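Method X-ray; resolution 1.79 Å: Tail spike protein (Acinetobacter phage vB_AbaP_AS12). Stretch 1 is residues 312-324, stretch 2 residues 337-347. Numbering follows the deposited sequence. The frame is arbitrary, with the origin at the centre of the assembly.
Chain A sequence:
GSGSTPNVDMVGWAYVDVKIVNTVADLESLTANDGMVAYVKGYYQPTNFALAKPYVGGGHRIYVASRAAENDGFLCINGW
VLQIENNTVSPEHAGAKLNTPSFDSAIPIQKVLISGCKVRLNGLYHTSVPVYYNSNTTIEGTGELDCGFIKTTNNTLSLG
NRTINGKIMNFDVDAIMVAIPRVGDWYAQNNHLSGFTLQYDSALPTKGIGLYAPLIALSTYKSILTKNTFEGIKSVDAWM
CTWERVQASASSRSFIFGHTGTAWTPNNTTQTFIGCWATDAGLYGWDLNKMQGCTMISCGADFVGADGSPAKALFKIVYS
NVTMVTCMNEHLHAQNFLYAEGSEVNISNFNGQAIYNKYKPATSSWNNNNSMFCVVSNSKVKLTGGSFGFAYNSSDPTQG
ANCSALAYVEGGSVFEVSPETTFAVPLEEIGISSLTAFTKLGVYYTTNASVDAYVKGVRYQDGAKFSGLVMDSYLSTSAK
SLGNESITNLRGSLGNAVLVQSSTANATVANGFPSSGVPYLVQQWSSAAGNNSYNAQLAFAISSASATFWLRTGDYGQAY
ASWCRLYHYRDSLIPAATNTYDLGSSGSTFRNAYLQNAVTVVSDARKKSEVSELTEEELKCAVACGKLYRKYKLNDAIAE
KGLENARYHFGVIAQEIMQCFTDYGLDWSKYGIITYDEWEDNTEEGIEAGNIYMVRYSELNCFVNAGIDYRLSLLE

Stretch 1 312-324: KALFKIVYSNVTM
Stretch 2, residues 337-347: FLYAEGSEVNI

The two stretches form an in-register parallel β-pairing made of two successive strand pairs, interrupted by a turn where the side-chain OG of Ser343 serves as acceptor in place of a backbone carbonyl. Strands 315-318 and 338-341 run at 6°, axes 4.8 Å apart; 321-324 and 344-347 run at 3° and 4.7 Å. Register is constant, from Phe315 opposite Leu338 (CA-CA 4.8 Å) through Met324 (selenomethionine) opposite Ile347 (CA-CA 4.9 Å).

Strand residues have phi -101 to -137 and psi 106 to 137, and the hydrogen bonds alternate in direction: Phe315 N-Phe337 O (3.1 Å), Tyr339 N-Phe315 O (2.9 Å), Ile317 N-Tyr339 O (2.8 Å), Glu341 N-Ile317 O (3.1 Å) and Tyr319 N-Glu341 O (2.8 Å), at 162-168°. Tyr319 (43/52) and Gly342 (57/33) then turn together; an ideal CB on Gly342 would lie 2.5 Å from Tyr319 CD1. Ser343 OG (chi1 m) accepts from Ser320 N (3.0 Å), and Glu344 N-Ser320 O (2.9 Å) restarts the ladder; the last bond within these stretches is Met324 N-Asn346 O (2.9 Å, 173°).

On the face carrying Phe315, Ile317, Val322 and Met324, Ile317 (m, t) places CD1 3.6 Å from Leu338 CD1 (t, p), and Met324 CE lies 4.2 Å from Val345 CG1. The Phe315 ring (chi1 m) points its edge at the face of Phe337 (t), centroids 5.5 Å apart, planes at 76°. At the turn, a water bridges Tyr319 OH (3.2 Å) and Glu341 OE2 (2.6 Å), donating to the carboxylate.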

# COMPACT_ATOMS: atom_id res chain seq x y z
N LYS A 312 -26.22 4.04 -7.87
CA LYS A 312 -26.27 2.63 -7.48
C LYS A 312 -25.12 2.30 -6.54
O LYS A 312 -25.32 1.66 -5.51
CB LYS A 312 -26.25 1.73 -8.71
CG LYS A 312 -27.61 1.75 -9.44
CD LYS A 312 -27.63 0.75 -10.62
CE LYS A 312 -28.86 0.90 -11.51
NZ LYS A 312 -30.13 1.17 -10.77
N ALA A 313 -23.91 2.75 -6.89
CA ALA A 313 -22.74 2.51 -6.05
C ALA A 313 -21.68 3.56 -6.31
O ALA A 313 -21.54 4.05 -7.44
CB ALA A 313 -22.14 1.12 -6.30
N LEU A 314 -20.89 3.86 -5.29
CA LEU A 314 -19.69 4.66 -5.54
C LEU A 314 -18.72 3.87 -6.41
O LEU A 314 -18.24 4.38 -7.44
CB LEU A 314 -19.02 5.06 -4.23
CG LEU A 314 -17.68 5.80 -4.34
CD1 LEU A 314 -17.78 7.02 -5.24
CD2 LEU A 314 -17.20 6.22 -2.95
N PHE A 315 -18.41 2.64 -6.00
CA PHE A 315 -17.56 1.70 -6.72
C PHE A 315 -18.35 0.46 -7.10
O PHE A 315 -18.88 -0.24 -6.22
CB PHE A 315 -16.37 1.26 -5.87
CG PHE A 315 -15.60 2.38 -5.22
CD1 PHE A 315 -14.70 3.14 -5.96
CD2 PHE A 315 -15.68 2.61 -3.85
CE1 PHE A 315 -13.97 4.16 -5.36
CE2 PHE A 315 -14.97 3.63 -3.24
CZ PHE A 315 -14.11 4.40 -3.99
N LYS A 316 -18.37 0.15 -8.38
CA LYS A 316 -18.85 -1.12 -8.89
C LYS A 316 -17.62 -1.85 -9.42
O LYS A 316 -16.99 -1.39 -10.37
CB LYS A 316 -19.90 -0.93 -9.97
CG LYS A 316 -20.33 -2.26 -10.58
CD LYS A 316 -21.39 -2.07 -11.67
CE LYS A 316 -21.83 -3.38 -12.24
NZ LYS A 316 -22.90 -3.17 -13.29
N ILE A 317 -17.28 -2.98 -8.79
CA ILE A 317 -16.02 -3.68 -9.08
C ILE A 317 -16.34 -5.14 -9.33
O ILE A 317 -16.71 -5.88 -8.41
CB ILE A 317 -15.00 -3.51 -7.94
CG1 ILE A 317 -14.81 -2.01 -7.67
CG2 ILE A 317 -13.68 -4.17 -8.32
CD1 ILE A 317 -13.72 -1.66 -6.67
N VAL A 318 -16.19 -5.56 -10.58
CA VAL A 318 -16.62 -6.87 -11.05
C VAL A 318 -15.42 -7.59 -11.65
O VAL A 318 -14.71 -7.05 -12.51
CB VAL A 318 -17.77 -6.73 -12.07
CG1 VAL A 318 -18.14 -8.06 -12.65
CG2 VAL A 318 -18.98 -6.07 -11.39
N TYR A 319 -15.20 -8.82 -11.20
CA TYR A 319 -14.10 -9.69 -11.65
C TYR A 319 -12.77 -8.92 -11.77
O TYR A 319 -12.04 -9.02 -12.76
CB TYR A 319 -14.46 -10.37 -12.96
CG TYR A 319 -15.62 -11.32 -12.80
CD1 TYR A 319 -15.56 -12.39 -11.91
CD2 TYR A 319 -16.77 -11.17 -13.56
CE1 TYR A 319 -16.63 -13.26 -11.76
CE2 TYR A 319 -17.84 -12.04 -13.42
CZ TYR A 319 -17.77 -13.08 -12.51
OH TYR A 319 -18.83 -13.95 -12.38
N SER A 320 -12.41 -8.22 -10.69
CA SER A 320 -11.26 -7.34 -10.64
C SER A 320 -10.48 -7.60 -9.37
O SER A 320 -10.98 -8.22 -8.43
CB SER A 320 -11.68 -5.86 -10.67
OG SER A 320 -12.45 -5.57 -11.82
N ASN A 321 -9.24 -7.10 -9.31
CA ASN A 321 -8.55 -7.04 -8.02
C ASN A 321 -7.88 -5.67 -7.91
O ASN A 321 -7.09 -5.28 -8.77
CB ASN A 321 -7.59 -8.23 -7.82
CG ASN A 321 -6.29 -8.16 -8.63
OD1 ASN A 321 -6.28 -8.30 -9.86
ND2 ASN A 321 -5.17 -8.05 -7.92
N VAL A 322 -8.24 -4.95 -6.85
CA VAL A 322 -8.00 -3.52 -6.69
C VAL A 322 -7.52 -3.26 -5.27
O VAL A 322 -8.08 -3.81 -4.32
CB VAL A 322 -9.28 -2.69 -6.94
CG1 VAL A 322 -9.04 -1.20 -6.69
CG2 VAL A 322 -9.84 -2.94 -8.36
N THR A 323 -6.52 -2.40 -5.14
CA THR A 323 -6.06 -1.89 -3.85
C THR A 323 -6.27 -0.39 -3.83
O THR A 323 -5.84 0.30 -4.77
CB THR A 323 -4.58 -2.18 -3.60
OG1 THR A 323 -4.31 -3.58 -3.62
CG2 THR A 323 -4.15 -1.65 -2.24
N MSE A 324 -6.92 0.10 -2.77
CA MSE A 324 -7.14 1.53 -2.57
C MSE A 324 -6.32 1.97 -1.36
O MSE A 324 -6.57 1.52 -0.24
CB MSE A 324 -8.62 1.83 -2.34
CG MSE A 324 -9.52 1.33 -3.40
SE MSE A 324 -11.32 2.00 -3.04
CE MSE A 324 -12.22 0.94 -4.39
N PHE A 337 -21.84 1.48 -1.11
CA PHE A 337 -20.54 2.11 -1.19
C PHE A 337 -19.66 1.34 -2.16
O PHE A 337 -19.16 1.90 -3.13
CB PHE A 337 -19.91 2.18 0.21
CG PHE A 337 -18.50 2.72 0.26
CD1 PHE A 337 -18.26 4.07 0.45
CD2 PHE A 337 -17.42 1.85 0.21
CE1 PHE A 337 -16.98 4.56 0.53
CE2 PHE A 337 -16.13 2.31 0.28
CZ PHE A 337 -15.90 3.67 0.46
N LEU A 338 -19.55 0.03 -1.95
CA LEU A 338 -18.82 -0.87 -2.82
C LEU A 338 -19.74 -2.02 -3.17
O LEU A 338 -20.28 -2.69 -2.28
CB LEU A 338 -17.56 -1.41 -2.15
CG LEU A 338 -16.87 -2.57 -2.90
CD1 LEU A 338 -16.38 -2.13 -4.27
CD2 LEU A 338 -15.71 -3.09 -2.03
N TYR A 339 -19.95 -2.22 -4.46
CA TYR A 339 -20.49 -3.47 -4.99
C TYR A 339 -19.31 -4.27 -5.54
O TYR A 339 -18.64 -3.83 -6.47
CB TYR A 339 -21.52 -3.20 -6.09
CG TYR A 339 -22.03 -4.48 -6.70
CD1 TYR A 339 -23.09 -5.15 -6.12
CD2 TYR A 339 -21.44 -5.02 -7.84
CE1 TYR A 339 -23.57 -6.35 -6.67
CE2 TYR A 339 -21.91 -6.20 -8.40
CZ TYR A 339 -22.97 -6.86 -7.80
OH TYR A 339 -23.44 -8.05 -8.33
N ALA A 340 -19.07 -5.45 -4.96
CA ALA A 340 -17.95 -6.31 -5.36
C ALA A 340 -18.52 -7.67 -5.73
O ALA A 340 -19.17 -8.33 -4.91
CB ALA A 340 -16.93 -6.47 -4.23
N GLU A 341 -18.25 -8.09 -6.97
CA GLU A 341 -18.72 -9.35 -7.51
C GLU A 341 -17.51 -10.05 -8.14
O GLU A 341 -16.91 -9.52 -9.07
CB GLU A 341 -19.83 -9.13 -8.55
CG GLU A 341 -20.31 -10.41 -9.21
CD GLU A 341 -21.38 -10.19 -10.26
OE1 GLU A 341 -21.96 -9.08 -10.34
OE2 GLU A 341 -21.63 -11.15 -11.02
N GLY A 342 -17.14 -11.20 -7.60
CA GLY A 342 -15.95 -11.89 -8.06
C GLY A 342 -14.67 -11.08 -7.98
O GLY A 342 -13.77 -11.29 -8.81
N SER A 343 -14.54 -10.20 -6.98
CA SER A 343 -13.43 -9.27 -6.93
C SER A 343 -12.72 -9.31 -5.59
O SER A 343 -13.33 -9.60 -4.56
CB SER A 343 -13.91 -7.83 -7.18
OG SER A 343 -14.36 -7.70 -8.50
N GLU A 344 -11.42 -8.99 -5.63
CA GLU A 344 -10.61 -8.80 -4.43
C GLU A 344 -10.34 -7.31 -4.28
O GLU A 344 -9.76 -6.69 -5.18
CB GLU A 344 -9.28 -9.57 -4.53
CG GLU A 344 -8.35 -9.28 -3.33
CD GLU A 344 -7.19 -10.26 -3.19
OE1 GLU A 344 -7.00 -11.19 -4.03
OE2 GLU A 344 -6.44 -10.08 -2.22
N VAL A 345 -10.78 -6.72 -3.17
CA VAL A 345 -10.60 -5.29 -2.94
C VAL A 345 -10.04 -5.10 -1.54
O VAL A 345 -10.66 -5.50 -0.55
CB VAL A 345 -11.92 -4.52 -3.13
CG1 VAL A 345 -11.68 -3.02 -3.11
CG2 VAL A 345 -12.63 -4.93 -4.43
N ASN A 346 -8.86 -4.50 -1.45
CA ASN A 346 -8.25 -4.13 -0.18
C ASN A 346 -8.36 -2.63 -0.07
O ASN A 346 -7.78 -1.91 -0.88
CB ASN A 346 -6.80 -4.57 -0.12
CG ASN A 346 -6.20 -4.33 1.26
OD1 ASN A 346 -6.81 -3.70 2.13
ND2 ASN A 346 -5.03 -4.90 1.48
N ILE A 347 -9.11 -2.16 0.92
CA ILE A 347 -9.34 -0.73 1.14
C ILE A 347 -8.56 -0.36 2.39
O ILE A 347 -8.97 -0.72 3.51
CB ILE A 347 -10.83 -0.41 1.27
CG1 ILE A 347 -11.61 -0.94 0.05
CG2 ILE A 347 -11.02 1.06 1.44
CD1 ILE A 347 -13.08 -0.66 0.08
O HOH W 1 -21.34 -13.65 -10.35
O HOH W 2 -3.32 -4.62 -1.21